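Local coordinates for cellulase (Bacteroides salanitronis, PDB 6WQY), which acts as a broad-specificity GH5_4 endoglucanase, its TIM-barrel domain probably hydrolysing internal beta-1,4 links in cellulose and related plant polysaccharides, at residues A[257-262]-A[325-330]; A[357-362]-A[369-374]. All coordinates share one frame; numbering follows the deposited sequence.

Interaction 1 of 2, residues A[257-262]-A[325-330]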
ATOM      1  N   ASP A 257      -5.410  12.040 -13.305  1.00 12.10           N
ATOM      2  CA  ASP A 257      -6.118  12.102 -14.577  1.00 14.85           C
ATOM      3  C   ASP A 257      -5.359  11.362 -15.671  1.00 13.26           C
ATOM      4  O   ASP A 257      -5.982  10.779 -16.566  1.00 16.33           O
ATOM      5  CB  ASP A 257      -6.352  13.559 -14.993  1.00 21.12           C
ATOM      6  CG  ASP A 257      -7.458  14.228 -14.193  1.00 18.06           C
ATOM      7  OD1 ASP A 257      -8.112  13.549 -13.367  1.00 21.23           O
ATOM      8  OD2 ASP A 257      -7.669  15.445 -14.387  1.00 22.87           O
ATOM      9  N   TYR A 258      -4.028  11.386 -15.621  1.00 12.36           N
ATOM     10  CA  TYR A 258      -3.208  10.641 -16.577  1.00 12.79           C
ATOM     11  C   TYR A 258      -3.076   9.167 -16.176  1.00 11.67           C
ATOM     12  O   TYR A 258      -3.292   8.259 -16.993  1.00 12.48           O
ATOM     13  CB  TYR A 258      -1.815  11.287 -16.718  1.00 12.47           C
ATOM     14  CG  TYR A 258      -0.885  10.409 -17.534  1.00 12.19           C
ATOM     15  CD1 TYR A 258      -1.123  10.193 -18.882  1.00 12.49           C
ATOM     16  CD2 TYR A 258       0.194   9.760 -16.952  1.00 11.43           C
ATOM     17  CE1 TYR A 258      -0.321   9.353 -19.621  1.00 12.88           C
ATOM     18  CE2 TYR A 258       1.017   8.927 -17.693  1.00 12.26           C
ATOM     19  CZ  TYR A 258       0.747   8.718 -19.028  1.00 11.99           C
ATOM     20  OH  TYR A 258       1.551   7.873 -19.756  1.00 13.17           O
ATOM     21  N   THR A 259      -2.735   8.900 -14.917  1.00 10.80           N
ATOM     22  CA  THR A 259      -2.380   7.533 -14.557  1.00 10.24           C
ATOM     23  C   THR A 259      -3.579   6.597 -14.572  1.00 11.59           C
ATOM     24  O   THR A 259      -3.405   5.412 -14.869  1.00 11.65           O
ATOM     25  CB  THR A 259      -1.654   7.489 -13.213  1.00 10.20           C
ATOM     26  OG1 THR A 259      -2.496   8.083 -12.221  1.00 10.04           O
ATOM     27  CG2 THR A 259      -0.319   8.212 -13.280  1.00 11.52           C
ATOM     28  N   GLU A 260      -4.782   7.076 -14.256  1.00 11.35           N
ATOM     29  CA  GLU A 260      -5.968   6.240 -14.346  1.00 12.11           C
ATOM     30  C   GLU A 260      -6.786   6.507 -15.609  1.00 13.75           C
ATOM     31  O   GLU A 260      -7.677   5.717 -15.931  1.00 15.93           O
ATOM     32  CB  GLU A 260      -6.850   6.390 -13.100  1.00 12.85           C
ATOM     33  CG  GLU A 260      -7.977   5.371 -13.056  1.00 15.16           C
ATOM     34  CD  GLU A 260      -8.524   5.134 -11.669  1.00 41.36           C
ATOM     35  OE1 GLU A 260      -8.681   6.112 -10.931  1.00 19.50           O
ATOM     36  OE2 GLU A 260      -8.791   3.965 -11.321  1.00 32.71           O
ATOM     37  N   ASN A 261      -6.514   7.590 -16.324  1.00 16.30           N
ATOM     38  CA  ASN A 261      -7.089   7.821 -17.654  1.00 16.58           C
ATOM     39  C   ASN A 261      -8.615   7.909 -17.622  1.00 23.22           C
ATOM     40  O   ASN A 261      -9.295   7.385 -18.507  1.00 22.90           O
ATOM     41  CB  ASN A 261      -6.632   6.744 -18.645  1.00 16.31           C
ATOM     42  CG  ASN A 261      -6.919   7.112 -20.090  1.00 18.69           C
ATOM     43  OD1 ASN A 261      -6.830   8.276 -20.474  1.00 18.63           O
ATOM     44  ND2 ASN A 261      -7.268   6.112 -20.901  1.00 25.83           N
ATOM     45  N   ALA A 262      -9.164   8.600 -16.620  1.00 30.37           N
ATOM     46  CA  ALA A 262     -10.611   8.585 -16.403  1.00 31.27           C
ATOM     47  C   ALA A 262     -11.383   9.008 -17.650  1.00 31.33           C
ATOM     48  O   ALA A 262     -12.229   8.261 -18.154  1.00 46.64           O
ATOM     49  CB  ALA A 262     -10.978   9.475 -15.211  1.00 40.65           C
ATOM     50  N   LEU A 325       5.309   3.740 -20.157  1.00 10.92           N
ATOM     51  CA  LEU A 325       6.522   3.076 -19.696  1.00 11.16           C
ATOM     52  C   LEU A 325       7.528   4.090 -19.185  1.00 11.17           C
ATOM     53  O   LEU A 325       8.203   3.853 -18.183  1.00 12.13           O
ATOM     54  CB  LEU A 325       7.115   2.190 -20.784  1.00 11.13           C
ATOM     55  CG  LEU A 325       6.440   0.830 -20.899  1.00 13.29           C
ATOM     56  CD1 LEU A 325       5.018   0.913 -21.414  1.00 18.07           C
ATOM     57  CD2 LEU A 325       7.265  -0.107 -21.773  1.00 19.27           C
ATOM     58  N   TYR A 326       7.648   5.234 -19.871  1.00 11.01           N
ATOM     59  CA  TYR A 326       8.514   6.304 -19.384  1.00 11.08           C
ATOM     60  C   TYR A 326       8.076   6.779 -18.001  1.00 10.18           C
ATOM     61  O   TYR A 326       8.906   6.903 -17.096  1.00 10.73           O
ATOM     62  CB  TYR A 326       8.560   7.455 -20.398  1.00 11.11           C
ATOM     63  CG  TYR A 326       9.226   8.697 -19.850  1.00 11.18           C
ATOM     64  CD1 TYR A 326      10.522   8.656 -19.351  1.00 11.16           C
ATOM     65  CD2 TYR A 326       8.552   9.904 -19.804  1.00 11.59           C
ATOM     66  CE1 TYR A 326      11.122   9.778 -18.825  1.00 12.18           C
ATOM     67  CE2 TYR A 326       9.137  11.035 -19.275  1.00 11.27           C
ATOM     68  CZ  TYR A 326      10.428  10.965 -18.786  1.00 11.37           C
ATOM     69  OH  TYR A 326      11.042  12.081 -18.259  1.00 12.68           O
ATOM     70  N   TYR A 327       6.783   7.047 -17.825  1.00 10.59           N
ATOM     71  CA  TYR A 327       6.270   7.456 -16.523  1.00 10.10           C
ATOM     72  C   TYR A 327       6.643   6.447 -15.442  1.00  9.51           C
ATOM     73  O   TYR A 327       7.161   6.814 -14.377  1.00 10.11           O
ATOM     74  CB  TYR A 327       4.739   7.623 -16.597  1.00 10.04           C
ATOM     75  CG  TYR A 327       4.114   7.922 -15.253  1.00  9.40           C
ATOM     76  CD1 TYR A 327       4.004   9.230 -14.794  1.00 10.58           C
ATOM     77  CD2 TYR A 327       3.668   6.905 -14.432  1.00  9.12           C
ATOM     78  CE1 TYR A 327       3.462   9.514 -13.552  1.00  9.77           C
ATOM     79  CE2 TYR A 327       3.120   7.182 -13.191  1.00  9.46           C
ATOM     80  CZ  TYR A 327       3.025   8.474 -12.757  1.00  8.42           C
ATOM     81  OH  TYR A 327       2.487   8.708 -11.504  1.00  9.32           O
ATOM     82  N   LEU A 328       6.370   5.161 -15.677  1.00  9.99           N
ATOM     83  CA  LEU A 328       6.632   4.153 -14.657  1.00  9.84           C
ATOM     84  C   LEU A 328       8.113   4.024 -14.369  1.00 10.94           C
ATOM     85  O   LEU A 328       8.515   3.880 -13.208  1.00 11.35           O
ATOM     86  CB  LEU A 328       6.027   2.818 -15.086  1.00 10.29           C
ATOM     87  CG  LEU A 328       4.498   2.767 -15.087  1.00  9.74           C
ATOM     88  CD1 LEU A 328       4.022   1.474 -15.695  1.00 11.73           C
ATOM     89  CD2 LEU A 328       3.942   2.904 -13.673  1.00 10.78           C
ATOM     90  N   GLU A 329       8.943   4.076 -15.411  1.00 11.05           N
ATOM     91  CA  GLU A 329      10.387   4.020 -15.214  1.00 12.66           C
ATOM     92  C   GLU A 329      10.860   5.235 -14.429  1.00 13.29           C
ATOM     93  O   GLU A 329      11.665   5.112 -13.492  1.00 14.54           O
ATOM     94  CB  GLU A 329      11.101   3.914 -16.569  1.00 13.44           C
ATOM     95  CG  GLU A 329      12.554   3.478 -16.471  1.00 14.86           C
ATOM     96  CD  GLU A 329      13.220   3.206 -17.817  1.00 11.85           C
ATOM     97  OE1 GLU A 329      12.609   3.326 -18.892  1.00 16.43           O
ATOM     98  OE2 GLU A 329      14.444   2.907 -17.795  1.00 18.97           O
ATOM     99  N   TYR A 330      10.347   6.418 -14.775  1.00 12.14           N
ATOM    100  CA  TYR A 330      10.758   7.639 -14.093  1.00 12.41           C
ATOM    101  C   TYR A 330      10.371   7.609 -12.618  1.00 12.25           C
ATOM    102  O   TYR A 330      11.171   7.981 -11.738  1.00 12.71           O
ATOM    103  CB  TYR A 330      10.135   8.860 -14.773  1.00 12.11           C
ATOM    104  CG  TYR A 330      10.769  10.138 -14.307  1.00 11.76           C
ATOM    105  CD1 TYR A 330      10.305  10.808 -13.191  1.00 11.91           C
ATOM    106  CD2 TYR A 330      11.871  10.651 -14.960  1.00 11.90           C
ATOM    107  CE1 TYR A 330      10.913  11.962 -12.751  1.00 13.75           C
ATOM    108  CE2 TYR A 330      12.485  11.805 -14.526  1.00 13.56           C
ATOM    109  CZ  TYR A 330      12.005  12.450 -13.418  1.00 12.44           C
ATOM    110  OH  TYR A 330      12.609  13.598 -12.965  1.00 15.20           O
TER
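Tyr258 points the edge of its ring at the face of Tyr327 in a T-shaped pair, with centroids 5.8 Å apart and planes at 67°. The leading atom is CE2 of Tyr258, which comes to 4.1 Å from CG of Tyr327, near the root of the ring. Tighter packing lies at the phenol end: CG2 of Thr259 is 3.4 Å from CZ and equally close to OH of Tyr327. The methyl and the edge of Tyr258 thus share out the length of one ring, while the polar ends are bonded elsewhere: OH of Tyr327 to the carbonyl oxygen of Asp254, OG1 of Thr259 to that of Tyr253. With chi1 at 57°, OG1 of Thr259 stands between its own N and carbonyl carbon, leaving CG2 to meet the tyrosine. Threonine suits the place because it offers both a methyl and a hydroxyl. In the TIM barrel of this GH5 domain, the contact joins the short helix 256-259, which follows strand 246-251, to helix 318-337, which follows the next strand, 305-310. With Tyr327 cut back to an alanine, the methyl of Thr259 and the edge of Tyr258 would probably face a gap, and the Asp254 carbonyl would lose its hydroxyl partner. The looser part is the tyrosine pair, where CE2 alone of the Tyr258 ring comes within 4.2 Å of Tyr327. Trp269 closes off the pair, edge-to-face with Tyr327 and at about 20° to the Tyr258 ring; the partly exposed Tyr326, also against Trp269, marks the way to the surface.

Interaction 2 of 2, residues A[357-362]-A[369-374]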
ATOM      1  N   TRP A 357      -5.073  -1.811 -15.252  1.00 11.04           N
ATOM      2  CA  TRP A 357      -3.843  -1.845 -14.486  1.00 10.56           C
ATOM      3  C   TRP A 357      -3.166  -3.206 -14.539  1.00 10.67           C
ATOM      4  O   TRP A 357      -2.067  -3.363 -14.009  1.00 11.46           O
ATOM      5  CB  TRP A 357      -4.142  -1.566 -13.003  1.00 11.38           C
ATOM      6  CG  TRP A 357      -4.876  -0.308 -12.696  1.00 10.64           C
ATOM      7  CD1 TRP A 357      -6.227  -0.131 -12.671  1.00 13.10           C
ATOM      8  CD2 TRP A 357      -4.304   0.957 -12.325  1.00 10.39           C
ATOM      9  NE1 TRP A 357      -6.530   1.159 -12.324  1.00 12.84           N
ATOM     10  CE2 TRP A 357      -5.372   1.849 -12.099  1.00 11.59           C
ATOM     11  CE3 TRP A 357      -3.001   1.419 -12.159  1.00 12.14           C
ATOM     12  CZ2 TRP A 357      -5.181   3.169 -11.728  1.00 12.54           C
ATOM     13  CZ3 TRP A 357      -2.816   2.737 -11.773  1.00 12.65           C
ATOM     14  CH2 TRP A 357      -3.899   3.596 -11.574  1.00 12.91           C
ATOM     15  N   ALA A 358      -3.799  -4.209 -15.145  1.00 10.60           N
ATOM     16  CA  ALA A 358      -3.351  -5.584 -14.965  1.00 11.32           C
ATOM     17  C   ALA A 358      -2.031  -5.858 -15.674  1.00  9.96           C
ATOM     18  O   ALA A 358      -1.872  -5.551 -16.865  1.00 11.76           O
ATOM     19  CB  ALA A 358      -4.412  -6.536 -15.525  1.00 13.19           C
ATOM     20  N   LEU A 359      -1.120  -6.497 -14.963  1.00 10.35           N
ATOM     21  CA  LEU A 359       0.091  -7.085 -15.527  1.00 10.53           C
ATOM     22  C   LEU A 359       0.028  -8.601 -15.561  1.00 10.12           C
ATOM     23  O   LEU A 359       0.618  -9.212 -16.462  1.00 10.46           O
ATOM     24  CB  LEU A 359       1.323  -6.657 -14.728  1.00 11.09           C
ATOM     25  CG  LEU A 359       1.541  -5.151 -14.597  1.00 11.87           C
ATOM     26  CD1 LEU A 359       2.776  -4.871 -13.731  1.00 13.18           C
ATOM     27  CD2 LEU A 359       1.666  -4.464 -15.938  1.00 14.59           C
ATOM     28  N   PHE A 360      -0.676  -9.215 -14.604  1.00 10.68           N
ATOM     29  CA  PHE A 360      -0.819 -10.656 -14.532  1.00 10.69           C
ATOM     30  C   PHE A 360      -2.289 -11.020 -14.366  1.00  9.92           C
ATOM     31  O   PHE A 360      -3.051 -10.296 -13.703  1.00 10.97           O
ATOM     32  CB  PHE A 360      -0.117 -11.244 -13.290  1.00 11.18           C
ATOM     33  CG  PHE A 360       1.355 -10.983 -13.231  1.00 10.72           C
ATOM     34  CD1 PHE A 360       1.834  -9.813 -12.675  1.00 11.46           C
ATOM     35  CD2 PHE A 360       2.256 -11.902 -13.717  1.00 11.92           C
ATOM     36  CE1 PHE A 360       3.190  -9.557 -12.620  1.00 12.14           C
ATOM     37  CE2 PHE A 360       3.618 -11.658 -13.659  1.00 11.99           C
ATOM     38  CZ  PHE A 360       4.080 -10.482 -13.103  1.00 12.15           C
ATOM     39  N   ASN A 361      -2.679 -12.166 -14.915  1.00 10.10           N
ATOM     40  CA  ASN A 361      -3.916 -12.802 -14.478  1.00  9.85           C
ATOM     41  C   ASN A 361      -3.711 -13.270 -13.035  1.00 10.00           C
ATOM     42  O   ASN A 361      -2.746 -13.981 -12.735  1.00 10.19           O
ATOM     43  CB  ASN A 361      -4.255 -13.971 -15.405  1.00 11.22           C
ATOM     44  CG  ASN A 361      -5.575 -14.618 -15.057  1.00 10.92           C
ATOM     45  OD1 ASN A 361      -5.704 -15.236 -13.999  1.00 12.35           O
ATOM     46  ND2 ASN A 361      -6.556 -14.484 -15.928  1.00 14.62           N
ATOM     47  N   HIS A 362      -4.601 -12.841 -12.120  1.00  9.54           N
ATOM     48  CA  HIS A 362      -4.391 -13.074 -10.702  1.00  9.64           C
ATOM     49  C   HIS A 362      -4.578 -14.530 -10.295  1.00  9.66           C
ATOM     50  O   HIS A 362      -4.206 -14.893  -9.174  1.00 10.22           O
ATOM     51  CB  HIS A 362      -5.324 -12.194  -9.867  1.00  9.35           C
ATOM     52  CG  HIS A 362      -4.977 -10.739  -9.882  1.00  8.56           C
ATOM     53  ND1 HIS A 362      -5.516  -9.870  -8.953  1.00  9.02           N
ATOM     54  CD2 HIS A 362      -4.169  -9.989 -10.674  1.00  9.48           C
ATOM     55  CE1 HIS A 362      -5.065  -8.648  -9.175  1.00  9.48           C
ATOM     56  NE2 HIS A 362      -4.246  -8.692 -10.214  1.00  9.15           N
ATOM     57  N   ASN A 369      -0.622  -9.010 -22.136  1.00 11.19           N
ATOM     58  CA  ASN A 369      -0.226  -7.966 -23.087  1.00 11.47           C
ATOM     59  C   ASN A 369       1.276  -7.730 -22.965  1.00 11.55           C
ATOM     60  O   ASN A 369       2.045  -8.705 -22.999  1.00 13.18           O
ATOM     61  CB  ASN A 369      -1.117  -6.749 -22.865  1.00 11.89           C
ATOM     62  CG  ASN A 369      -2.587  -7.083 -23.008  1.00 11.39           C
ATOM     63  OD1 ASN A 369      -2.954  -7.941 -23.802  1.00 12.64           O
ATOM     64  ND2 ASN A 369      -3.423  -6.425 -22.228  1.00 13.87           N
ATOM     65  N   ASN A 370       1.730  -6.483 -22.862  1.00 11.52           N
ATOM     66  CA  ASN A 370       3.143  -6.130 -22.817  1.00 11.93           C
ATOM     67  C   ASN A 370       3.665  -6.017 -21.393  1.00 11.43           C
ATOM     68  O   ASN A 370       4.589  -5.229 -21.131  1.00 12.15           O
ATOM     69  CB  ASN A 370       3.378  -4.817 -23.569  1.00 12.55           C
ATOM     70  CG  ASN A 370       2.659  -3.650 -22.927  1.00 11.25           C
ATOM     71  OD1 ASN A 370       1.561  -3.815 -22.384  1.00 12.36           O
ATOM     72  ND2 ASN A 370       3.269  -2.473 -22.955  1.00 12.48           N
ATOM     73  N   ALA A 371       3.116  -6.790 -20.463  1.00 11.17           N
ATOM     74  CA  ALA A 371       3.538  -6.682 -19.077  1.00 11.20           C
ATOM     75  C   ALA A 371       5.038  -6.867 -18.913  1.00 10.55           C
ATOM     76  O   ALA A 371       5.643  -6.222 -18.058  1.00 10.67           O
ATOM     77  CB  ALA A 371       2.807  -7.707 -18.210  1.00 12.03           C
ATOM     78  N   GLN A 372       5.658  -7.754 -19.697  1.00 10.93           N
ATOM     79  CA  GLN A 372       7.092  -7.979 -19.537  1.00 11.35           C
ATOM     80  C   GLN A 372       7.869  -6.679 -19.697  1.00 10.71           C
ATOM     81  O   GLN A 372       8.808  -6.396 -18.938  1.00 11.59           O
ATOM     82  CB  GLN A 372       7.590  -9.011 -20.546  1.00 13.02           C
ATOM     83  CG  GLN A 372       9.072  -9.333 -20.395  1.00 14.36           C
ATOM     84  CD  GLN A 372       9.359 -10.087 -19.115  1.00 13.73           C
ATOM     85  OE1 GLN A 372       8.965 -11.253 -18.976  1.00 17.46           O
ATOM     86  NE2 GLN A 372      10.017  -9.442 -18.169  1.00 15.35           N
ATOM     87  N   GLU A 373       7.495  -5.871 -20.689  1.00 11.06           N
ATOM     88  CA  GLU A 373       8.205  -4.624 -20.943  1.00 11.77           C
ATOM     89  C   GLU A 373       7.982  -3.628 -19.813  1.00 11.90           C
ATOM     90  O   GLU A 373       8.901  -2.876 -19.450  1.00 12.11           O
ATOM     91  CB  GLU A 373       7.746  -4.050 -22.281  1.00 13.99           C
ATOM     92  CG  GLU A 373       8.291  -4.787 -23.508  1.00 15.01           C
ATOM     93  CD  GLU A 373       7.750  -6.200 -23.713  1.00 34.45           C
ATOM     94  OE1 GLU A 373       6.580  -6.462 -23.368  1.00 24.60           O
ATOM     95  OE2 GLU A 373       8.497  -7.057 -24.237  1.00 46.71           O
ATOM     96  N   VAL A 374       6.772  -3.607 -19.258  1.00 11.62           N
ATOM     97  CA  VAL A 374       6.472  -2.736 -18.132  1.00 11.66           C
ATOM     98  C   VAL A 374       7.287  -3.140 -16.908  1.00 11.34           C
ATOM     99  O   VAL A 374       7.893  -2.299 -16.227  1.00 11.65           O
ATOM    100  CB  VAL A 374       4.965  -2.770 -17.835  1.00 12.41           C
ATOM    101  CG1 VAL A 374       4.657  -1.960 -16.580  1.00 14.27           C
ATOM    102  CG2 VAL A 374       4.172  -2.232 -19.017  1.00 15.87           C
TER
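The carbonyl oxygen of Leu359 comes within 3.2 Å of CB of Ala371, a close van der Waals approach at the point where a loop of the TIM barrel meets its last helix. The loop runs on from the eighth barrel strand, 342-346, and leads into helix 371-383, so the contact folds the loop back on the start of that helix. The backbones come as near as 5.0 Å between CA of Leu359 and CA of Ala371, a spacing that calls for a small side chain; the single methyl of alanine packs 3.9 Å from CB of Leu359. One turn farther along, Val374 takes up the end of the leucine: its CG1 lies 4.0 Å from CD2 of Leu359, the two side chains crossing at about a right angle. Leu359 has CG anti to its carbonyl carbon (chi1 -56°), which carries the branch away from its oxygen and lets CD2 reach both the alanine and the valine. A branched aliphatic chain suits this position, since it also rests on Tyr344 of the eighth strand and Arg324 of helix 318-337. Farther out, the loop is fixed by polar bonds. The backbone N of Leu359 is bonded to OD2 of Asp346, whose OD1 takes NE2 of His362, and the backbone of Leu359 is further tied to that of Leu368. Asn370 occupies the N-cap position, yet its side chain makes no capping bond; instead its ND2 bonds to OE2 of Glu321.

Interaction 1 closes along the chain before interaction 2 opens, and their centres lie about 14 Å apart on the same side of the chain's centre. Helix 318-337 connects them: it carries the second segment of interaction 1 and packs against helix 371-383, with CD1 of Leu328 only 3.6 Å from CG1 of Val374. The loop 357-362 also touches helix 256-259, CH2 of Trp357 lying 3.8 Å from the backbone O of Thr259. Together the contacts join elements that follow the sixth, seventh and eighth strands, so the last part of the barrel is tied together outside its sheet. Both lie away from the magnesium-binding Glu95.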